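Local coordinates for protein endo-1,3-beta-glucanase, family GH16 (Zobellia galactanivorans, PDB 5FUI) that probably binds laminarin, a beta-1,3-glucan, as the C-terminal family 6 carbohydrate-binding module of a marine bacterial laminarinase, at residues L11-S17 with Y47-N51; P28-G32 with I125-R129. All coordinates share one frame. Residue numbers count along the deposited sequence, not the author numbering.

Beta-sandwich modules illustrate how neighbouring strands of one sheet can carry separate contacts, and here the two meet at a metal. Along the chain the segments alternate: 11-17, 28-32, 47-51, then 125-129, so the two contacts interlock. Their centres lie about 13 Å apart. Contact 1 packs strand 10-14 against strand 44-52 of the other sheet; contact 2 sets the loop 28-32 beside strand 124-131. Strands 10-14 and 124-131 are antiparallel neighbours, and probable backbone hydrogen bonds join I13 N to I128 O (2.7 Å) and A15 N to N126 O (2.9 Å). Both contacts supply ligands to one magnesium ion, which thereby ties the N-terminal segment to the last strand.

Contact 1 (L11-S17 with Y47-N51); sequences LKIEAES and YPGIN. With MG (magnesium ion), chain E.
Two strands face each other across the core without pairing: 11-14 and 47-51 run nearly antiparallel (156° between their directions), with axes 9.5 Å apart at closest approach. L11 lies opposite N51 (CA to CA 8.8 Å) and S17 opposite Y47 (7.3 Å). From A15 to S17 the backbone curls (phi/psi -64/-29, -75/-3, -88/13), with S17 N and S17 OG both donating to E14 O at 3.0 and 2.7 Å. Y47, buried, starts the second segment with chi1 m and chi2 near 90°, its ring reaching across so that OH donates a 2.6 Å hydrogen bond to A15 O. I13 CG2 packs on Y47 CD2 at 3.6 Å, and S17 OG meets the ring edge, 3.9 Å from the same Y47 CD2. This is sheet-to-sheet packing of the beta-sandwich usual in family 6 modules, strand 10-14 in one sheet, strand 44-52 in the other. Beyond P48, G49 takes a positive phi (74/31) and forms with I50 a G1 beta bulge facing Y112 of the neighbouring strand. The m,m rotamer of I50 brings its CD1 to I13 CD1 (3.7 Å), while I50 CG2 reaches L11 CD2 (3.9 Å). On the outer side, E14 OE1 and E16 OE1 bind magnesium at 2.5 and 2.4 Å, with E34 and N126 completing the protein ligands.

Contact 2 (P28-G32 with I125-R129); sequences PCSEG and INWIR. With MG (magnesium ion), chain E.
How a short loop can be fixed to a metal-binding strand is seen where 28-32, linking strands 25-28 and 34-37, meets strand 125-129. P28 leads in with extended angles. C29, its CA 7.2 Å from that of N126, opens a type I turn closed by G32 N donating to C29 O at 2.9 Å. With chi1 t, C29 places SG 3.7 Å from N126 CG, and E31 N donates to C29 SG at 3.5 Å. S30 and E31 occupy the turn's middle positions (-64/-20 and -92/9). E31, chi1 m and chi2 t, extends to the strand, where OE1 accepts from N126 ND2 at 3.1 Å; a water 2.7 Å from E31 OE1 donates to it and accepts from W127 NE1 at 2.9 Å. The other carboxylate oxygen, OE2, forms a salt bridge with R63. G32, at 95/161, has backbone angles at which a CB would jam against the carbonyl of E31. N126 breaks the extended run (-96/-48), and its chi1 t rotamer lets O and OD1 both bind magnesium at 2.4 Å. The asparagine amide is thus held at both ends, oxygen by the cation and nitrogen by the carboxylate, which fixes its orientation unambiguously.

Contact 1 (L11-S17 with Y47-N51)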
loop_
_atom_site.group_PDB
_atom_site.type_symbol
_atom_site.label_atom_id
_atom_site.label_comp_id
_atom_site.label_asym_id
_atom_site.label_seq_id
_atom_site.Cartn_x
_atom_site.Cartn_y
_atom_site.Cartn_z
ATOM N N LEU A 11 -2.667 10.787 -7.584
ATOM C CA LEU A 11 -2.911 9.525 -8.261
ATOM C C LEU A 11 -3.466 8.566 -7.193
ATOM O O LEU A 11 -2.749 8.355 -6.165
ATOM C CB LEU A 11 -1.646 8.974 -8.877
ATOM C CG LEU A 11 -1.809 7.551 -9.427
ATOM C CD1 LEU A 11 -2.664 7.556 -10.736
ATOM C CD2 LEU A 11 -0.459 6.862 -9.679
ATOM N N LYS A 12 -4.704 8.052 -7.364
ATOM C CA LYS A 12 -5.236 7.063 -6.438
ATOM C C LYS A 12 -5.193 5.693 -7.069
ATOM O O LYS A 12 -5.697 5.491 -8.217
ATOM C CB LYS A 12 -6.646 7.464 -5.962
ATOM C CG LYS A 12 -7.265 6.602 -4.889
ATOM C CD LYS A 12 -8.536 7.354 -4.479
ATOM C CE LYS A 12 -9.250 6.649 -3.387
ATOM N NZ LYS A 12 -10.697 6.953 -3.344
ATOM N N ILE A 13 -4.514 4.748 -6.398
ATOM C CA ILE A 13 -4.373 3.344 -6.868
ATOM C C ILE A 13 -5.241 2.487 -5.970
ATOM O O ILE A 13 -4.980 2.373 -4.759
ATOM C CB ILE A 13 -2.934 2.822 -6.759
ATOM C CG1 ILE A 13 -2.004 3.719 -7.566
ATOM C CG2 ILE A 13 -2.767 1.362 -7.202
ATOM C CD1 ILE A 13 -0.547 3.609 -7.075
ATOM N N GLU A 14 -6.294 1.844 -6.524
ATOM C CA GLU A 14 -7.131 0.981 -5.695
ATOM C C GLU A 14 -6.281 -0.235 -5.350
ATOM O O GLU A 14 -5.604 -0.778 -6.217
ATOM C CB GLU A 14 -8.463 0.552 -6.385
ATOM C CG GLU A 14 -9.371 1.758 -6.596
ATOM C CD GLU A 14 -9.834 2.374 -5.200
ATOM O OE1 GLU A 14 -9.859 1.657 -4.125
ATOM O OE2 GLU A 14 -10.204 3.552 -5.174
ATOM N N ALA A 15 -6.219 -0.612 -4.086
ATOM C CA ALA A 15 -5.245 -1.651 -3.676
ATOM C C ALA A 15 -5.562 -3.003 -4.361
ATOM O O ALA A 15 -4.680 -3.871 -4.465
ATOM C CB ALA A 15 -5.221 -1.798 -2.137
ATOM N N GLU A 16 -6.877 -3.229 -4.671
ATOM C CA GLU A 16 -7.315 -4.496 -5.279
ATOM C C GLU A 16 -6.910 -4.566 -6.771
ATOM O O GLU A 16 -7.194 -5.542 -7.413
ATOM C CB GLU A 16 -8.813 -4.702 -5.026
ATOM C CG GLU A 16 -9.733 -3.815 -5.861
ATOM C CD GLU A 16 -10.050 -2.476 -5.206
ATOM O OE1 GLU A 16 -9.301 -1.995 -4.298
ATOM O OE2 GLU A 16 -11.102 -1.877 -5.534
ATOM N N SER A 17 -6.310 -3.511 -7.314
ATOM C CA SER A 17 -5.963 -3.400 -8.747
ATOM C C SER A 17 -4.613 -3.965 -9.079
ATOM O O SER A 17 -4.098 -3.759 -10.192
ATOM C CB SER A 17 -6.093 -1.941 -9.212
ATOM O OG SER A 17 -4.971 -1.165 -8.775
ATOM N N TYR A 47 2.030 -3.406 -8.448
ATOM C CA TYR A 47 1.223 -2.502 -9.316
ATOM C C TYR A 47 2.139 -1.927 -10.407
ATOM O O TYR A 47 3.001 -1.108 -10.148
ATOM C CB TYR A 47 0.700 -1.355 -8.434
ATOM C CG TYR A 47 -0.083 -1.824 -7.232
ATOM C CD1 TYR A 47 0.568 -2.144 -6.007
ATOM C CD2 TYR A 47 -1.506 -2.020 -7.311
ATOM C CE1 TYR A 47 -0.168 -2.581 -4.897
ATOM C CE2 TYR A 47 -2.231 -2.465 -6.192
ATOM C CZ TYR A 47 -1.538 -2.803 -4.996
ATOM O OH TYR A 47 -2.169 -3.252 -3.890
ATOM N N PRO A 48 1.997 -2.386 -11.660
ATOM C CA PRO A 48 2.869 -1.870 -12.734
ATOM C C PRO A 48 2.429 -0.453 -13.212
ATOM O O PRO A 48 1.275 -0.013 -13.057
ATOM C CB PRO A 48 2.691 -2.894 -13.846
ATOM C CG PRO A 48 1.247 -3.236 -13.715
ATOM C CD PRO A 48 1.132 -3.467 -12.181
ATOM N N GLY A 49 3.397 0.231 -13.794
ATOM C CA GLY A 49 3.070 1.423 -14.542
ATOM C C GLY A 49 2.715 2.621 -13.728
ATOM O O GLY A 49 1.935 3.505 -14.154
ATOM N N ILE A 50 3.299 2.738 -12.527
ATOM C CA ILE A 50 2.985 3.904 -11.678
ATOM C C ILE A 50 3.955 5.076 -12.055
ATOM O O ILE A 50 5.234 4.945 -11.946
ATOM C CB ILE A 50 3.076 3.546 -10.156
ATOM C CG1 ILE A 50 2.168 2.359 -9.811
ATOM C CG2 ILE A 50 2.823 4.830 -9.374
ATOM C CD1 ILE A 50 0.782 2.509 -10.360
ATOM N N ASN A 51 3.344 6.148 -12.541
ATOM C CA ASN A 51 4.130 7.259 -13.016
ATOM C C ASN A 51 4.347 8.350 -11.931
ATOM O O ASN A 51 3.389 8.750 -11.228
ATOM C CB ASN A 51 3.561 7.867 -14.335
ATOM C CG ASN A 51 4.463 8.982 -14.866
ATOM O OD1 ASN A 51 5.561 8.726 -15.383
ATOM N ND2 ASN A 51 4.023 10.226 -14.690
HETATM MG MG MG E . -10.124 -0.420 -2.691
HETATM O O HOH W 1 -12.053 0.188 -3.865
#

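Contact 2 (P28-G32 with I125-R129)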
loop_
_atom_site.group_PDB
_atom_site.type_symbol
_atom_site.label_atom_id
_atom_site.label_comp_id
_atom_site.label_asym_id
_atom_site.label_seq_id
_atom_site.Cartn_x
_atom_site.Cartn_y
_atom_site.Cartn_z
ATOM N N PRO A 28 -15.273 -7.309 -0.081
ATOM C CA PRO A 28 -15.982 -6.032 -0.167
ATOM C C PRO A 28 -15.542 -5.104 0.970
ATOM O O PRO A 28 -15.349 -5.549 2.079
ATOM C CB PRO A 28 -17.475 -6.430 -0.011
ATOM C CG PRO A 28 -17.497 -7.896 0.063
ATOM C CD PRO A 28 -16.156 -8.458 0.108
ATOM N N CYS A 29 -15.382 -3.834 0.628
ATOM C CA CYS A 29 -14.831 -2.875 1.600
ATOM C C CYS A 29 -16.042 -1.974 2.057
ATOM O O CYS A 29 -16.849 -1.542 1.208
ATOM C CB CYS A 29 -13.759 -2.049 0.875
ATOM S SG CYS A 29 -13.033 -0.755 1.887
ATOM N N SER A 30 -16.032 -1.616 3.317
ATOM C CA SER A 30 -17.064 -0.724 3.885
ATOM C C SER A 30 -17.053 0.651 3.288
ATOM O O SER A 30 -18.052 1.357 3.378
ATOM C CB SER A 30 -16.926 -0.617 5.419
ATOM O OG SER A 30 -15.697 0.042 5.770
ATOM N N GLU A 31 -15.929 1.036 2.681
ATOM C CA GLU A 31 -15.782 2.330 2.002
ATOM C C GLU A 31 -16.122 2.287 0.523
ATOM O O GLU A 31 -15.897 3.275 -0.186
ATOM C CB GLU A 31 -14.375 2.910 2.221
ATOM C CG GLU A 31 -14.145 3.081 3.711
ATOM C CD GLU A 31 -12.932 3.947 4.102
ATOM O OE1 GLU A 31 -11.941 3.993 3.353
ATOM O OE2 GLU A 31 -13.000 4.569 5.162
ATOM N N GLY A 32 -16.686 1.140 0.088
ATOM C CA GLY A 32 -17.074 0.912 -1.311
ATOM C C GLY A 32 -15.949 0.178 -2.022
ATOM O O GLY A 32 -14.788 0.185 -1.594
ATOM N N ILE A 125 -5.848 -3.264 3.321
ATOM C CA ILE A 125 -5.629 -1.993 2.645
ATOM C C ILE A 125 -6.660 -1.778 1.526
ATOM O O ILE A 125 -6.954 -2.694 0.759
ATOM C CB ILE A 125 -4.159 -1.922 2.120
ATOM C CG1 ILE A 125 -3.978 -0.608 1.374
ATOM C CG2 ILE A 125 -3.834 -3.173 1.194
ATOM C CD1 ILE A 125 -2.498 -0.261 1.159
ATOM N N ASN A 126 -7.164 -0.552 1.466
ATOM C CA ASN A 126 -8.220 -0.161 0.551
ATOM C C ASN A 126 -7.615 0.502 -0.733
ATOM O O ASN A 126 -7.946 0.101 -1.883
ATOM C CB ASN A 126 -9.219 0.804 1.254
ATOM C CG ASN A 126 -10.363 1.267 0.375
ATOM O OD1 ASN A 126 -10.588 0.765 -0.702
ATOM N ND2 ASN A 126 -11.127 2.259 0.878
ATOM N N TRP A 127 -6.692 1.452 -0.524
ATOM C CA TRP A 127 -6.095 2.162 -1.649
ATOM C C TRP A 127 -4.802 2.813 -1.169
ATOM O O TRP A 127 -4.484 2.863 0.005
ATOM C CB TRP A 127 -7.065 3.249 -2.272
ATOM C CG TRP A 127 -7.775 4.153 -1.335
ATOM C CD1 TRP A 127 -9.147 4.138 -1.037
ATOM C CD2 TRP A 127 -7.196 5.256 -0.570
ATOM N NE1 TRP A 127 -9.440 5.167 -0.117
ATOM C CE2 TRP A 127 -8.314 5.875 0.176
ATOM C CE3 TRP A 127 -5.886 5.820 -0.436
ATOM C CZ2 TRP A 127 -8.146 7.003 0.963
ATOM C CZ3 TRP A 127 -5.749 6.929 0.434
ATOM C CH2 TRP A 127 -6.833 7.478 1.120
ATOM N N ILE A 128 -4.075 3.287 -2.187
ATOM C CA ILE A 128 -2.849 4.039 -2.082
ATOM C C ILE A 128 -3.080 5.391 -2.810
ATOM O O ILE A 128 -3.721 5.414 -3.886
ATOM C CB ILE A 128 -1.636 3.306 -2.739
ATOM C CG1 ILE A 128 -1.472 1.877 -2.176
ATOM C CG2 ILE A 128 -0.356 4.142 -2.560
ATOM C CD1 ILE A 128 -1.892 0.805 -3.161
ATOM N N ARG A 129 -2.587 6.508 -2.254
ATOM C CA ARG A 129 -2.718 7.817 -2.944
ATOM C C ARG A 129 -1.377 8.482 -2.919
ATOM O O ARG A 129 -0.778 8.682 -1.874
ATOM C CB ARG A 129 -3.844 8.631 -2.240
ATOM C CG ARG A 129 -4.135 9.982 -2.871
ATOM C CD ARG A 129 -5.508 10.531 -2.444
ATOM N NE ARG A 129 -5.565 10.751 -1.023
ATOM C CZ ARG A 129 -6.669 10.686 -0.235
ATOM N NH1 ARG A 129 -7.873 10.429 -0.808
ATOM N NH2 ARG A 129 -6.484 10.901 1.119
HETATM MG MG MG E . -10.124 -0.420 -2.691
HETATM O O HOH W 2 -11.738 5.913 1.416
HETATM O O HOH W 1 -12.053 0.188 -3.865
#